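Local structure of metallo-beta-lactamase (Serratia marcescens, 5B15) at residues A[72-77]-A[148-153]; A[170-175]-A[212-217]. The protein probably hydrolyses beta-lactam antibiotics as a two-zinc metallo-beta-lactamase of subclass B3, here holding what appears to be a ring-opened carbapenem. All coordinates share one frame; numbering follows the deposited sequence.

Interaction 1: residues A[72-77]-A[148-153]. With ZN (zinc ion), chain B; ZN (zinc ion), chain C; NA (sodium ion), chain E; DQM ((2~{S},3~{R},4~{S})-2-[(2~{S},3~{R})-1,3-bis(oxidanyl)-1-oxidanylidene-butan-2-yl]-3-methyl-4-[(3~{S},5~{S})-5-[(sulfamoylamino)methyl]pyrrolidin-3-yl]sulfanyl-3,4-dihydro-2~{H}-pyrrole-5-carboxylic acid), chain N.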
loop_
_atom_site.group_PDB
_atom_site.type_symbol
_atom_site.label_atom_id
_atom_site.label_comp_id
_atom_site.label_asym_id
_atom_site.label_seq_id
_atom_site.Cartn_x
_atom_site.Cartn_y
_atom_site.Cartn_z
ATOM N N HIS A 72 4.986 -0.168 -2.535
ATOM C CA HIS A 72 6.094 -0.607 -3.392
ATOM C C HIS A 72 5.971 -0.080 -4.810
ATOM O O HIS A 72 4.930 0.406 -5.258
ATOM C CB HIS A 72 6.229 -2.140 -3.341
ATOM C CG HIS A 72 5.219 -2.881 -4.148
ATOM N ND1 HIS A 72 4.038 -3.335 -3.613
ATOM C CD2 HIS A 72 5.172 -3.184 -5.473
ATOM C CE1 HIS A 72 3.352 -3.966 -4.551
ATOM N NE2 HIS A 72 4.021 -3.905 -5.687
ATOM N N SER A 73 7.081 -0.224 -5.528
ATOM C CA SER A 73 7.374 0.546 -6.748
ATOM C C SER A 73 7.048 -0.249 -8.005
ATOM O O SER A 73 7.936 -0.525 -8.813
ATOM C CB SER A 73 8.799 1.012 -6.693
ATOM O OG SER A 73 9.679 -0.046 -6.379
ATOM N N HIS A 74 5.776 -0.654 -8.172
ATOM C CA HIS A 74 5.274 -1.189 -9.438
ATOM C C HIS A 74 4.185 -0.272 -9.973
ATOM O O HIS A 74 3.546 0.474 -9.206
ATOM C CB HIS A 74 4.697 -2.604 -9.245
ATOM C CG HIS A 74 5.732 -3.635 -8.953
ATOM N ND1 HIS A 74 5.434 -4.792 -8.280
ATOM C CD2 HIS A 74 7.052 -3.696 -9.238
ATOM C CE1 HIS A 74 6.520 -5.543 -8.195
ATOM N NE2 HIS A 74 7.517 -4.896 -8.764
ATOM N N GLU A 75 3.922 -0.386 -11.278
ATOM C CA GLU A 75 3.045 0.535 -11.966
ATOM C C GLU A 75 1.657 0.574 -11.401
ATOM O O GLU A 75 0.997 1.636 -11.441
ATOM C CB GLU A 75 2.939 0.169 -13.462
ATOM C CG GLU A 75 2.143 -1.094 -13.783
ATOM C CD GLU A 75 1.996 -1.369 -15.282
ATOM O OE1 GLU A 75 2.079 -2.553 -15.656
ATOM O OE2 GLU A 75 1.652 -0.421 -16.014
ATOM N N ASP A 76 1.155 -0.539 -10.861
ATOM C CA ASP A 76 -0.217 -0.573 -10.358
ATOM C C ASP A 76 -0.445 0.202 -9.056
ATOM O O ASP A 76 -1.540 0.732 -8.861
ATOM C CB ASP A 76 -0.790 -1.995 -10.275
ATOM C CG ASP A 76 0.096 -2.995 -9.536
ATOM O OD1 ASP A 76 1.376 -2.873 -9.491
ATOM O OD2 ASP A 76 -0.536 -3.980 -9.053
ATOM N N HIS A 77 0.577 0.287 -8.210
ATOM C CA HIS A 77 0.477 1.018 -6.930
ATOM C C HIS A 77 1.118 2.390 -6.981
ATOM O O HIS A 77 0.700 3.309 -6.256
ATOM C CB HIS A 77 1.113 0.178 -5.813
ATOM C CG HIS A 77 0.623 -1.222 -5.793
ATOM N ND1 HIS A 77 -0.614 -1.561 -5.270
ATOM C CD2 HIS A 77 1.111 -2.342 -6.380
ATOM C CE1 HIS A 77 -0.847 -2.846 -5.536
ATOM N NE2 HIS A 77 0.174 -3.340 -6.220
ATOM N N PRO A 148 9.857 -6.459 2.791
ATOM C CA PRO A 148 10.434 -6.823 1.500
ATOM C C PRO A 148 10.038 -8.212 1.028
ATOM O O PRO A 148 9.501 -9.024 1.778
ATOM C CB PRO A 148 11.944 -6.819 1.779
ATOM C CG PRO A 148 12.033 -7.185 3.206
ATOM C CD PRO A 148 10.868 -6.481 3.863
ATOM N N GLY A 149 10.259 -8.450 -0.256
ATOM C CA GLY A 149 10.092 -9.767 -0.829
ATOM C C GLY A 149 9.477 -9.701 -2.208
ATOM O O GLY A 149 10.060 -10.132 -3.183
ATOM N N HIS A 150 8.325 -9.043 -2.288
ATOM C CA HIS A 150 7.720 -8.712 -3.560
ATOM C C HIS A 150 8.545 -7.597 -4.267
ATOM O O HIS A 150 8.704 -7.620 -5.491
ATOM C CB HIS A 150 6.244 -8.346 -3.314
ATOM C CG HIS A 150 5.463 -7.987 -4.545
ATOM N ND1 HIS A 150 4.855 -8.908 -5.367
ATOM C CD2 HIS A 150 5.151 -6.777 -5.063
ATOM C CE1 HIS A 150 4.164 -8.273 -6.310
ATOM N NE2 HIS A 150 4.376 -6.984 -6.175
ATOM N N THR A 151 9.107 -6.674 -3.475
ATOM C CA THR A 151 10.167 -5.757 -3.922
ATOM C C THR A 151 11.106 -5.615 -2.725
ATOM O O THR A 151 10.730 -5.846 -1.559
ATOM C CB THR A 151 9.638 -4.366 -4.285
ATOM O OG1 THR A 151 9.111 -3.706 -3.126
ATOM C CG2 THR A 151 8.646 -4.399 -5.444
ATOM N N GLU A 152 12.323 -5.125 -2.949
ATOM C CA GLU A 152 13.262 -5.031 -1.833
ATOM C C GLU A 152 12.930 -3.896 -0.865
ATOM O O GLU A 152 13.152 -3.993 0.350
ATOM C CB GLU A 152 14.679 -4.815 -2.389
ATOM C CG GLU A 152 15.765 -4.954 -1.354
ATOM C CD GLU A 152 17.145 -4.847 -1.970
ATOM O OE1 GLU A 152 17.233 -4.678 -3.213
ATOM O OE2 GLU A 152 18.132 -4.864 -1.175
ATOM N N GLY A 153 12.273 -2.846 -1.369
ATOM C CA GLY A 153 11.970 -1.682 -0.556
ATOM C C GLY A 153 10.515 -1.601 -0.103
ATOM O O GLY A 153 10.071 -0.545 0.327
HETATM ZN ZN ZN B . 3.741 -5.240 -7.205
HETATM ZN ZN ZN C . 0.164 -5.133 -7.403
HETATM NA NA NA E . 8.255 1.655 -0.015
HETATM O OAX DQM N . 0.709 -7.599 -13.131
HETATM C CAJ DQM N . 0.029 -7.660 -12.123
HETATM O OAD DQM N . -1.219 -8.015 -12.215
HETATM C CAX DQM N . 0.532 -7.115 -10.799
HETATM C CAT DQM N . 2.075 -7.086 -10.818
HETATM C CAA DQM N . 2.566 -5.783 -11.467
HETATM O OAI DQM N . 2.677 -7.225 -9.517
HETATM C CAY DQM N . -0.189 -7.862 -9.663
HETATM C CAU DQM N . -0.048 -9.391 -9.468
HETATM C CAB DQM N . 1.030 -10.063 -10.311
HETATM N NAN DQM N . 0.185 -7.256 -8.371
HETATM C CAS DQM N . 0.349 -8.153 -7.500
HETATM C CAR DQM N . 0.622 -7.790 -6.115
HETATM O OAE DQM N . 0.871 -6.543 -5.833
HETATM O OAH DQM N . 0.605 -8.680 -5.235
HETATM C CAZ DQM N . 0.212 -9.584 -7.953
HETATM S SAQ DQM N . -1.025 -10.552 -7.069
HETATM C CAW DQM N . -2.442 -9.496 -6.935
HETATM C CAM DQM N . -3.365 -10.094 -5.883
HETATM N NAO DQM N . -4.644 -10.322 -6.549
HETATM C CAV DQM N . -4.736 -9.369 -7.679
HETATM C CAK DQM N . -3.290 -9.293 -8.196
HETATM C CAL DQM N . -5.796 -9.865 -8.666
HETATM N NAP DQM N . -6.356 -11.208 -8.334
HETATM S SBA DQM N . -7.635 -11.332 -7.304
HETATM O OAF DQM N . -8.276 -12.638 -7.395
HETATM O OAG DQM N . -7.188 -11.044 -5.953
HETATM N NAC DQM N . -8.806 -10.336 -7.806
HETATM O O HOH W 1 2.133 -5.097 -8.058
HETATM O O HOH W 2 8.195 1.820 -2.832
#
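The zinc ion of chain B is gripped by His72 and His74 from one segment, by His150 from the other, and by water 1. His72 NE2 lies 2.0 Å from this zinc ion and His150 NE2 lies 2.1 Å from it. His74 turns its other ring nitrogen, ND1, to the same ion. The close approach of His72 NE2 to His150 NE2, 3.1 Å, comes from shared metal binding and is not a hydrogen bond. The rings of His72 and His150 meet as an offset edge-to-face pair with their planes at 73°. CD2 of His150 lies over the rim of one face of the His72 ring. His150 reaches the metal with CG anti to its backbone N (chi1 -179°). Thr151 packs beside the histidines: its OG1 lies 3.3 Å from His72 CB and its CG2 methyl 3.5 Å from His74 NE2.

Asp76 and His77 bind the zinc ion of chain C through OD2 and NE2. Water 1 bridges the two ions and donates a hydrogen bond to Asp76 OD1 at 2.8 Å. His72, His74, Asp76 and His77 make up the HXHXDH signature of the family.

The second ring nitrogens of the three histidines are hydrogen-bonded by second-shell groups: His72 ND1 by Asp174, His74 NE2 by Asp111 and His150 ND1 by the Thr177 carbonyl. Thr151 OG1 is hydrogen-bonded to Asn98.

Segment 72-77 follows strand 65-69 of the seven-stranded sheet, and His74 occupies the N-cap position just before helix 75-78. Segment 148-153 lies in the loop between strands 140-146 and 155-163, both in the five-stranded sheet. The zinc ion of chain B therefore ties elements of the two sheets together.

Interaction 2: residues A[170-175]-A[212-217]. With ZN (zinc ion), chain C; DQM ((2~{S},3~{R},4~{S})-2-[(2~{S},3~{R})-1,3-bis(oxidanyl)-1-oxidanylidene-butan-2-yl]-3-methyl-4-[(3~{S},5~{S})-5-[(sulfamoylamino)methyl]pyrrolidin-3-yl]sulfanyl-3,4-dihydro-2~{H}-pyrrole-5-carboxylic acid), chain N.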
loop_
_atom_site.group_PDB
_atom_site.type_symbol
_atom_site.label_atom_id
_atom_site.label_comp_id
_atom_site.label_asym_id
_atom_site.label_seq_id
_atom_site.Cartn_x
_atom_site.Cartn_y
_atom_site.Cartn_z
ATOM N N VAL A 170 -4.872 0.571 12.340
ATOM C CA VAL A 170 -5.071 0.427 10.897
ATOM C C VAL A 170 -3.736 0.066 10.247
ATOM O O VAL A 170 -2.685 0.596 10.610
ATOM C CB VAL A 170 -5.601 1.732 10.304
ATOM C CG1 VAL A 170 -5.905 1.594 8.830
ATOM C CG2 VAL A 170 -6.829 2.213 11.057
ATOM N N VAL A 171 -3.783 -0.873 9.306
ATOM C CA VAL A 171 -2.623 -1.342 8.592
ATOM C C VAL A 171 -2.904 -1.231 7.087
ATOM O O VAL A 171 -3.899 -1.796 6.611
ATOM C CB VAL A 171 -2.337 -2.833 8.919
ATOM C CG1 VAL A 171 -1.150 -3.347 8.114
ATOM C CG2 VAL A 171 -2.136 -3.018 10.411
ATOM N N PHE A 172 -2.046 -0.529 6.344
ATOM C CA PHE A 172 -2.047 -0.539 4.897
ATOM C C PHE A 172 -0.989 -1.554 4.492
ATOM O O PHE A 172 0.216 -1.302 4.606
ATOM C CB PHE A 172 -1.801 0.865 4.318
ATOM C CG PHE A 172 -2.148 1.011 2.857
ATOM C CD1 PHE A 172 -1.454 0.286 1.876
ATOM C CD2 PHE A 172 -3.221 1.778 2.464
ATOM C CE1 PHE A 172 -1.772 0.414 0.514
ATOM C CE2 PHE A 172 -3.505 1.946 1.115
ATOM C CZ PHE A 172 -2.819 1.238 0.152
ATOM N N ALA A 173 -1.450 -2.743 4.113
ATOM C CA ALA A 173 -0.612 -3.913 3.957
ATOM C C ALA A 173 -0.023 -3.948 2.539
ATOM O O ALA A 173 -0.767 -4.036 1.542
ATOM C CB ALA A 173 -1.428 -5.180 4.207
ATOM N N ASP A 174 1.305 -3.869 2.443
ATOM C CA ASP A 174 1.986 -4.099 1.179
ATOM C C ASP A 174 1.753 -5.512 0.694
ATOM O O ASP A 174 1.365 -6.399 1.455
ATOM C CB ASP A 174 3.491 -3.860 1.339
ATOM C CG ASP A 174 4.229 -3.692 0.026
ATOM O OD1 ASP A 174 3.597 -3.464 -1.007
ATOM O OD2 ASP A 174 5.483 -3.866 0.087
ATOM N N SER A 175 1.927 -5.680 -0.619
ATOM C CA SER A 175 1.877 -7.014 -1.196
ATOM C C SER A 175 3.011 -7.907 -0.682
ATOM O O SER A 175 4.152 -7.481 -0.628
ATOM C CB SER A 175 1.921 -6.880 -2.703
ATOM O OG SER A 175 0.849 -6.045 -3.117
ATOM N N ILE A 212 -6.118 -2.788 5.266
ATOM C CA ILE A 212 -6.407 -2.358 3.907
ATOM C C ILE A 212 -5.264 -2.861 3.049
ATOM O O ILE A 212 -4.150 -2.392 3.199
ATOM C CB ILE A 212 -6.519 -0.802 3.811
ATOM C CG1 ILE A 212 -7.630 -0.321 4.704
ATOM C CG2 ILE A 212 -6.709 -0.375 2.380
ATOM C CD1 ILE A 212 -7.452 1.027 5.299
ATOM N N ALA A 213 -5.528 -3.862 2.210
ATOM C CA ALA A 213 -4.465 -4.466 1.399
ATOM C C ALA A 213 -4.279 -3.675 0.100
ATOM O O ALA A 213 -5.244 -3.167 -0.454
ATOM C CB ALA A 213 -4.851 -5.897 1.089
ATOM N N ALA A 214 -3.051 -3.574 -0.367
ATOM C CA ALA A 214 -2.741 -2.807 -1.571
ATOM C C ALA A 214 -3.655 -3.190 -2.744
ATOM O O ALA A 214 -4.141 -2.328 -3.490
ATOM C CB ALA A 214 -1.266 -2.994 -1.924
ATOM N N HIS A 215 -3.860 -4.499 -2.933
ATOM C CA HIS A 215 -4.980 -4.983 -3.765
ATOM C C HIS A 215 -6.156 -5.256 -2.836
ATOM O O HIS A 215 -6.081 -6.129 -1.984
ATOM C CB HIS A 215 -4.583 -6.275 -4.502
ATOM C CG HIS A 215 -3.603 -6.049 -5.598
ATOM N ND1 HIS A 215 -3.973 -5.744 -6.890
ATOM C CD2 HIS A 215 -2.250 -5.979 -5.571
ATOM C CE1 HIS A 215 -2.895 -5.504 -7.612
ATOM N NE2 HIS A 215 -1.837 -5.606 -6.829
ATOM N N PRO A 216 -7.198 -4.394 -2.910
ATOM C CA PRO A 216 -8.182 -4.374 -1.813
ATOM C C PRO A 216 -8.888 -5.682 -1.578
ATOM O O PRO A 216 -9.297 -6.009 -0.466
ATOM C CB PRO A 216 -9.137 -3.245 -2.228
ATOM C CG PRO A 216 -8.936 -3.016 -3.697
ATOM C CD PRO A 216 -7.487 -3.367 -3.906
ATOM N N GLU A 217 -9.074 -6.439 -2.634
ATOM C CA GLU A 217 -9.754 -7.737 -2.522
ATOM C C GLU A 217 -8.993 -8.737 -1.693
ATOM O O GLU A 217 -9.560 -9.747 -1.231
ATOM C CB GLU A 217 -10.046 -8.347 -3.907
ATOM C CG GLU A 217 -8.844 -8.679 -4.778
ATOM C CD GLU A 217 -8.182 -7.506 -5.549
ATOM O OE1 GLU A 217 -8.337 -6.309 -5.280
ATOM O OE2 GLU A 217 -7.519 -7.752 -6.581
HETATM ZN ZN ZN C . 0.164 -5.133 -7.403
HETATM O OAX DQM N . 0.709 -7.599 -13.131
HETATM C CAJ DQM N . 0.029 -7.660 -12.123
HETATM O OAD DQM N . -1.219 -8.015 -12.215
HETATM C CAX DQM N . 0.532 -7.115 -10.799
HETATM C CAT DQM N . 2.075 -7.086 -10.818
HETATM C CAA DQM N . 2.566 -5.783 -11.467
HETATM O OAI DQM N . 2.677 -7.225 -9.517
HETATM C CAY DQM N . -0.189 -7.862 -9.663
HETATM C CAU DQM N . -0.048 -9.391 -9.468
HETATM C CAB DQM N . 1.030 -10.063 -10.311
HETATM N NAN DQM N . 0.185 -7.256 -8.371
HETATM C CAS DQM N . 0.349 -8.153 -7.500
HETATM C CAR DQM N . 0.622 -7.790 -6.115
HETATM O OAE DQM N . 0.871 -6.543 -5.833
HETATM O OAH DQM N . 0.605 -8.680 -5.235
HETATM C CAZ DQM N . 0.212 -9.584 -7.953
HETATM S SAQ DQM N . -1.025 -10.552 -7.069
HETATM C CAW DQM N . -2.442 -9.496 -6.935
HETATM C CAM DQM N . -3.365 -10.094 -5.883
HETATM N NAO DQM N . -4.644 -10.322 -6.549
HETATM C CAV DQM N . -4.736 -9.369 -7.679
HETATM C CAK DQM N . -3.290 -9.293 -8.196
HETATM C CAL DQM N . -5.796 -9.865 -8.666
HETATM N NAP DQM N . -6.356 -11.208 -8.334
HETATM S SBA DQM N . -7.635 -11.332 -7.304
HETATM O OAF DQM N . -8.276 -12.638 -7.395
HETATM O OAG DQM N . -7.188 -11.044 -5.953
HETATM N NAC DQM N . -8.806 -10.336 -7.806
HETATM O O HOH W 3 -1.896 -6.588 -1.935
HETATM O O HOH W 1 2.133 -5.097 -8.058
#
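The ring of Phe172 carries the backbone O of Ile212 over one face, 3.9 Å above the plane and toward the rim. Its CD2 touches Ile212 CG2 at 4.1 Å, and its CE1 lies near Ala214. CG is anti to the backbone N (chi1 -164°), which lays the ring over the neighbouring strand. The His215 ring is covered on one face by carbon CAW of the bound ligand, over its centre. At its edge, in the ring plane, lie Ser175 OG and water 3.

Parallel strands 166-173 and 210-213 join here, in a beta-alpha-beta unit with helix 190-205. Ile212 N bonds to Val171 O at 2.8 Å, almost straight at 176°. Ala173 N bonds to Ile212 O, and Ala214 N to Ala173 O. Val170 CG1 and Ile212 CD1 add apolar contact.

Beyond the strand ends, water 3 accepts from His215 N. In one of its two conformers Ser175 OG accepts from water 3 and donates to ligand OAE at 2.8 Å; the other conformer makes both bonds less certain. His215 NE2 binds the zinc ion of chain C at 2.1 Å. Backbone hydrogen bonds and apolar side chains thus join the strands, while His215, and less certainly Ser175, turn the strand ends to the metal and the ligand carboxylate.

Overall arrangement
Interactions 1 and 2 meet at one two-zinc site, with the metals 3.6 Å apart, ion to ion. Their centres are about 13 Å apart. His215 of interaction 2 completes the protein ligands of the zinc ion of chain C, and its NE2 lies 3.0 Å from Asp76 OD2 of interaction 1. Asp174 OD1, just after strand 166-173, probably hydrogen-bonds His72 ND1 at 2.6 Å. This would orient a ring that binds the other zinc ion. The bound ligand spans both contacts. Its NAN and OAE atoms chelate the zinc ion of chain C, and its OAI hydroxyl meets bridging water 1 at 2.6 Å.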